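Long-range contact in major allergen Alt a 1 (Alternaria alternata, PDB 3V0R), which may bind host plant thaumatin-like proteins and inhibit their beta-glucanase activity, and is a secreted, disulfide-linked homodimer and major allergen: residues W16-F21 and A122-V127. Numbering follows the deposited sequence.
With 8AC (8-aminooctanoic acid), chain L; SO4 (sulfate ion), chain B.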
ATOM      1  N   TRP A  16       6.273   3.031 -23.560  1.00 31.51           N
ATOM      2  CA  TRP A  16       6.559   2.406 -22.276  1.00 31.16           C
ATOM      3  C   TRP A  16       6.726   0.935 -22.427  1.00 32.06           C
ATOM      4  O   TRP A  16       6.101   0.337 -23.330  1.00 31.89           O
ATOM      5  CB  TRP A  16       5.469   2.699 -21.271  1.00 31.21           C
ATOM      6  CG  TRP A  16       5.292   4.127 -20.870  1.00 31.37           C
ATOM      7  CD1 TRP A  16       6.126   5.190 -21.098  1.00 32.09           C
ATOM      8  CD2 TRP A  16       4.161   4.699 -20.120  1.00 32.18           C
ATOM      9  NE1 TRP A  16       5.610   6.331 -20.546  1.00 33.04           N
ATOM     10  CE2 TRP A  16       4.427   6.066 -19.949  1.00 33.00           C
ATOM     11  CE3 TRP A  16       2.982   4.176 -19.624  1.00 32.93           C
ATOM     12  CZ2 TRP A  16       3.551   6.913 -19.283  1.00 34.83           C
ATOM     13  CZ3 TRP A  16       2.129   5.011 -18.941  1.00 34.16           C
ATOM     14  CH2 TRP A  16       2.387   6.371 -18.825  1.00 34.30           C
ATOM     15  N   LYS A  17       7.508   0.302 -21.538  1.00 32.04           N
ATOM     16  CA  LYS A  17       7.749  -1.142 -21.586  1.00 33.21           C
ATOM     17  C   LYS A  17       6.876  -1.783 -20.548  1.00 32.73           C
ATOM     18  O   LYS A  17       6.800  -1.268 -19.413  1.00 32.92           O
ATOM     19  CB  LYS A  17       9.204  -1.386 -21.205  1.00 35.19           C
ATOM     20  CG  LYS A  17       9.601  -2.853 -21.233  1.00 36.46           C
ATOM     21  CD  LYS A  17      11.102  -2.988 -20.934  1.00 39.32           C
ATOM     22  CE  LYS A  17      11.297  -3.143 -19.433  1.00 40.40           C
ATOM     23  NZ  LYS A  17      12.729  -3.451 -19.070  1.00 43.92           N
ATOM     24  N   ILE A  18       6.225  -2.892 -20.915  1.00 32.68           N
ATOM     25  CA  ILE A  18       5.378  -3.656 -20.043  1.00 32.23           C
ATOM     26  C   ILE A  18       6.113  -4.982 -19.833  1.00 33.20           C
ATOM     27  O   ILE A  18       6.601  -5.626 -20.760  1.00 33.33           O
ATOM     28  CB  ILE A  18       3.970  -3.944 -20.601  1.00 33.19           C
ATOM     29  CG1 ILE A  18       3.335  -2.665 -21.126  1.00 33.61           C
ATOM     30  CG2 ILE A  18       3.127  -4.688 -19.532  1.00 33.36           C
ATOM     31  CD1 ILE A  18       2.914  -1.643 -20.072  1.00 34.34           C
ATOM     32  N   SER A  19       6.240  -5.372 -18.591  1.00 33.58           N
ATOM     33  CA  SER A  19       6.970  -6.593 -18.236  1.00 34.81           C
ATOM     34  C   SER A  19       6.405  -7.209 -16.938  1.00 35.21           C
ATOM     35  O   SER A  19       5.586  -6.603 -16.209  1.00 33.92           O
ATOM     36  CB  SER A  19       8.480  -6.324 -18.027  1.00 36.12           C
ATOM     37  OG  SER A  19       8.651  -5.389 -16.982  1.00 35.13           O
ATOM     38  N   GLU A  20       6.874  -8.421 -16.661  1.00 37.19           N
ATOM     39  CA  GLU A  20       6.450  -9.172 -15.435  1.00 38.88           C
ATOM     40  C   GLU A  20       4.928  -9.257 -15.223  1.00 36.37           C
ATOM     41  O   GLU A  20       4.354  -9.104 -14.134  1.00 35.99           O
ATOM     42  CB  GLU A  20       7.259  -8.702 -14.201  1.00 42.99           C
ATOM     43  CG  GLU A  20       8.766  -8.320 -14.362  1.00 46.84           C
ATOM     44  CD  GLU A  20       9.738  -9.153 -15.318  1.00 52.44           C
ATOM     45  OE1 GLU A  20      10.527  -8.410 -15.891  1.00 55.37           O
ATOM     46  OE2 GLU A  20       9.847 -10.455 -15.481  1.00 52.26           O
ATOM     47  N   PHE A  21       4.233  -9.557 -16.306  1.00 34.90           N
ATOM     48  CA  PHE A  21       2.820  -9.847 -16.207  1.00 33.69           C
ATOM     49  C   PHE A  21       2.625 -11.030 -15.280  1.00 34.02           C
ATOM     50  O   PHE A  21       3.377 -11.997 -15.326  1.00 35.13           O
ATOM     51  CB  PHE A  21       2.245 -10.255 -17.592  1.00 34.34           C
ATOM     52  CG  PHE A  21       0.805 -10.666 -17.552  1.00 34.05           C
ATOM     53  CD1 PHE A  21      -0.166  -9.750 -17.409  1.00 33.97           C
ATOM     54  CD2 PHE A  21       0.464 -11.979 -17.573  1.00 36.27           C
ATOM     55  CE1 PHE A  21      -1.509 -10.118 -17.413  1.00 34.71           C
ATOM     56  CE2 PHE A  21      -0.863 -12.403 -17.538  1.00 36.36           C
ATOM     57  CZ  PHE A  21      -1.859 -11.453 -17.439  1.00 35.24           C
ATOM     58  N   ALA A 122       6.381  -6.321 -23.689  1.00 34.46           N
ATOM     59  CA  ALA A 122       5.594  -5.670 -24.737  1.00 34.19           C
ATOM     60  C   ALA A 122       5.853  -4.173 -24.619  1.00 34.28           C
ATOM     61  O   ALA A 122       6.180  -3.691 -23.559  1.00 33.56           O
ATOM     62  CB  ALA A 122       4.074  -5.939 -24.558  1.00 34.24           C
ATOM     63  N   TYR A 123       5.686  -3.449 -25.714  1.00 34.80           N
ATOM     64  CA  TYR A 123       5.877  -2.023 -25.746  1.00 35.34           C
ATOM     65  C   TYR A 123       4.588  -1.356 -26.136  1.00 36.51           C
ATOM     66  O   TYR A 123       3.898  -1.809 -27.085  1.00 37.41           O
ATOM     67  CB  TYR A 123       6.993  -1.720 -26.683  1.00 36.58           C
ATOM     68  CG  TYR A 123       8.316  -2.121 -26.123  1.00 36.76           C
ATOM     69  CD1 TYR A 123       8.791  -3.426 -26.254  1.00 37.80           C
ATOM     70  CD2 TYR A 123       9.086  -1.216 -25.377  1.00 38.19           C
ATOM     71  CE1 TYR A 123       9.994  -3.807 -25.613  1.00 38.75           C
ATOM     72  CE2 TYR A 123      10.292  -1.567 -24.816  1.00 38.40           C
ATOM     73  CZ  TYR A 123      10.741  -2.847 -24.934  1.00 38.93           C
ATOM     74  OH  TYR A 123      11.911  -3.156 -24.356  1.00 39.79           O
ATOM     75  N   ILE A 124       4.182  -0.318 -25.436  1.00 35.35           N
ATOM     76  CA  ILE A 124       2.911   0.326 -25.768  1.00 34.18           C
ATOM     77  C   ILE A 124       3.256   1.751 -26.262  1.00 34.22           C
ATOM     78  O   ILE A 124       4.228   2.379 -25.764  1.00 33.48           O
ATOM     79  CB  ILE A 124       1.937   0.404 -24.541  1.00 34.55           C
ATOM     80  CG1 ILE A 124       2.498   1.050 -23.273  1.00 35.54           C
ATOM     81  CG2 ILE A 124       1.368  -0.960 -24.179  1.00 35.11           C
ATOM     82  CD1 ILE A 124       2.240   2.577 -23.147  1.00 37.20           C
ATOM     83  N   THR A 125       2.423   2.290 -27.133  1.00 32.84           N
ATOM     84  CA  THR A 125       2.518   3.691 -27.583  1.00 32.24           C
ATOM     85  C   THR A 125       1.261   4.436 -27.144  1.00 31.78           C
ATOM     86  O   THR A 125       0.102   4.076 -27.456  1.00 31.45           O
ATOM     87  CB  THR A 125       2.750   3.813 -29.133  1.00 32.66           C
ATOM     88  OG1 THR A 125       3.930   3.123 -29.520  1.00 33.40           O
ATOM     89  CG2 THR A 125       2.871   5.354 -29.585  1.00 32.68           C
ATOM     90  N   LEU A 126       1.454   5.511 -26.386  1.00 31.65           N
ATOM     91  CA  LEU A 126       0.365   6.360 -25.962  1.00 31.22           C
ATOM     92  C   LEU A 126      -0.013   7.356 -27.051  1.00 31.23           C
ATOM     93  O   LEU A 126       0.815   8.134 -27.511  1.00 31.80           O
ATOM     94  CB  LEU A 126       0.732   7.065 -24.644  1.00 31.97           C
ATOM     95  CG  LEU A 126       0.944   6.188 -23.425  1.00 32.49           C
ATOM     96  CD1 LEU A 126       1.851   6.926 -22.454  1.00 34.03           C
ATOM     97  CD2 LEU A 126      -0.413   5.906 -22.784  1.00 33.10           C
ATOM     98  N   VAL A 127      -1.294   7.393 -27.427  1.00 31.15           N
ATOM     99  CA  VAL A 127      -1.812   8.214 -28.512  1.00 31.51           C
ATOM    100  C   VAL A 127      -3.095   8.924 -28.072  1.00 32.17           C
ATOM    101  O   VAL A 127      -3.912   8.371 -27.321  1.00 31.55           O
ATOM    102  CB  VAL A 127      -2.065   7.371 -29.784  1.00 31.50           C
ATOM    103  CG1 VAL A 127      -2.501   8.264 -30.952  1.00 31.54           C
ATOM    104  CG2 VAL A 127      -0.815   6.543 -30.176  1.00 31.09           C
TER
HETATM  105  NAA 8AC L 211       8.879  17.324 -24.387  1.00 65.05           N
HETATM  106  OAB 8AC L 211       2.299  10.200 -21.203  1.00 46.75           O
HETATM  107  OAC 8AC L 211       3.104  10.615 -19.265  1.00 48.21           O
HETATM  108  CAD 8AC L 211       8.256  16.553 -23.302  1.00 63.08           C
HETATM  109  CAE 8AC L 211       8.000  15.146 -23.793  1.00 59.16           C
HETATM  110  CAF 8AC L 211       7.953  14.143 -22.658  1.00 51.84           C
HETATM  111  CAG 8AC L 211       6.478  13.812 -22.392  1.00 47.85           C
HETATM  112  CAH 8AC L 211       6.298  12.407 -21.945  1.00 45.98           C
HETATM  113  CAI 8AC L 211       4.860  12.234 -21.375  1.00 48.87           C
HETATM  114  CAJ 8AC L 211       4.541  10.764 -21.231  1.00 43.91           C
HETATM  115  CAK 8AC L 211       3.211  10.536 -20.484  1.00 45.23           C
HETATM  116  S   SO4 B 201      13.858  -3.645 -15.445  1.00 99.20           S
HETATM  117  O1  SO4 B 201      12.476  -3.493 -16.019  1.00 71.27           O
HETATM  118  O2  SO4 B 201      14.715  -4.298 -16.479  1.00 99.94           O
HETATM  119  O3  SO4 B 201      14.388  -2.289 -15.098  1.00 95.12           O
HETATM  120  O4  SO4 B 201      13.931  -4.503 -14.224  1.00 79.36           O
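Trp16 and Ile124 exchange both of their backbone hydrogen bonds: Trp16 N gives to Ile124 O at 3.1 Å, and Ile124 N returns to Trp16 O at 2.9 Å. Two residues on, Ile18 and Ala122 do the same, with Ile18 N to Ala122 O the shortest of the four at 2.8 Å. Between these hydrogen-bonded pairs sits the non-hydrogen-bonded pair Lys17 and Tyr123; Lys17 makes its backbone hydrogen bond with Lys39, on the neighbouring strand 33-40. This is an antiparallel ladder of the Alt a 1 beta-barrel, joining strand 15-25 to strand 114-128, the first and last of the chain. On the face that Lys17 and Tyr123 share, the aliphatic chain of Lys17 runs beside the Tyr123 ring, pointing the same way, with Lys17 CD 3.5 Å from Tyr123 OH. A bend at chi3 (90°) sets CE, and beyond it Lys17 NZ is hydrogen-bonded to Asn109 OD1 of the second subunit and to sulfate O1 (3.1 Å); its bond to sulfate O2 is weak. On the other face, that of Trp16, Ile18, Ala122 and Ile124, the contacts across the pair are between apolar groups. Ile18 CG1 meets Ile124 CG2, Ile124 CD1 reaches Trp16 CB, and Leu126 CD1 stands over the six-membered ring of Trp16 in a CH-pi contact, 3.6 Å from its centroid. The 8-aminooctanoic acid carboxylate lies close by: OAC approaches the indole edge at Trp16 CZ2 (3.7 Å), OAB nears Leu126 CD1, and Gln86 NE2 hydrogen-bonds the ligand.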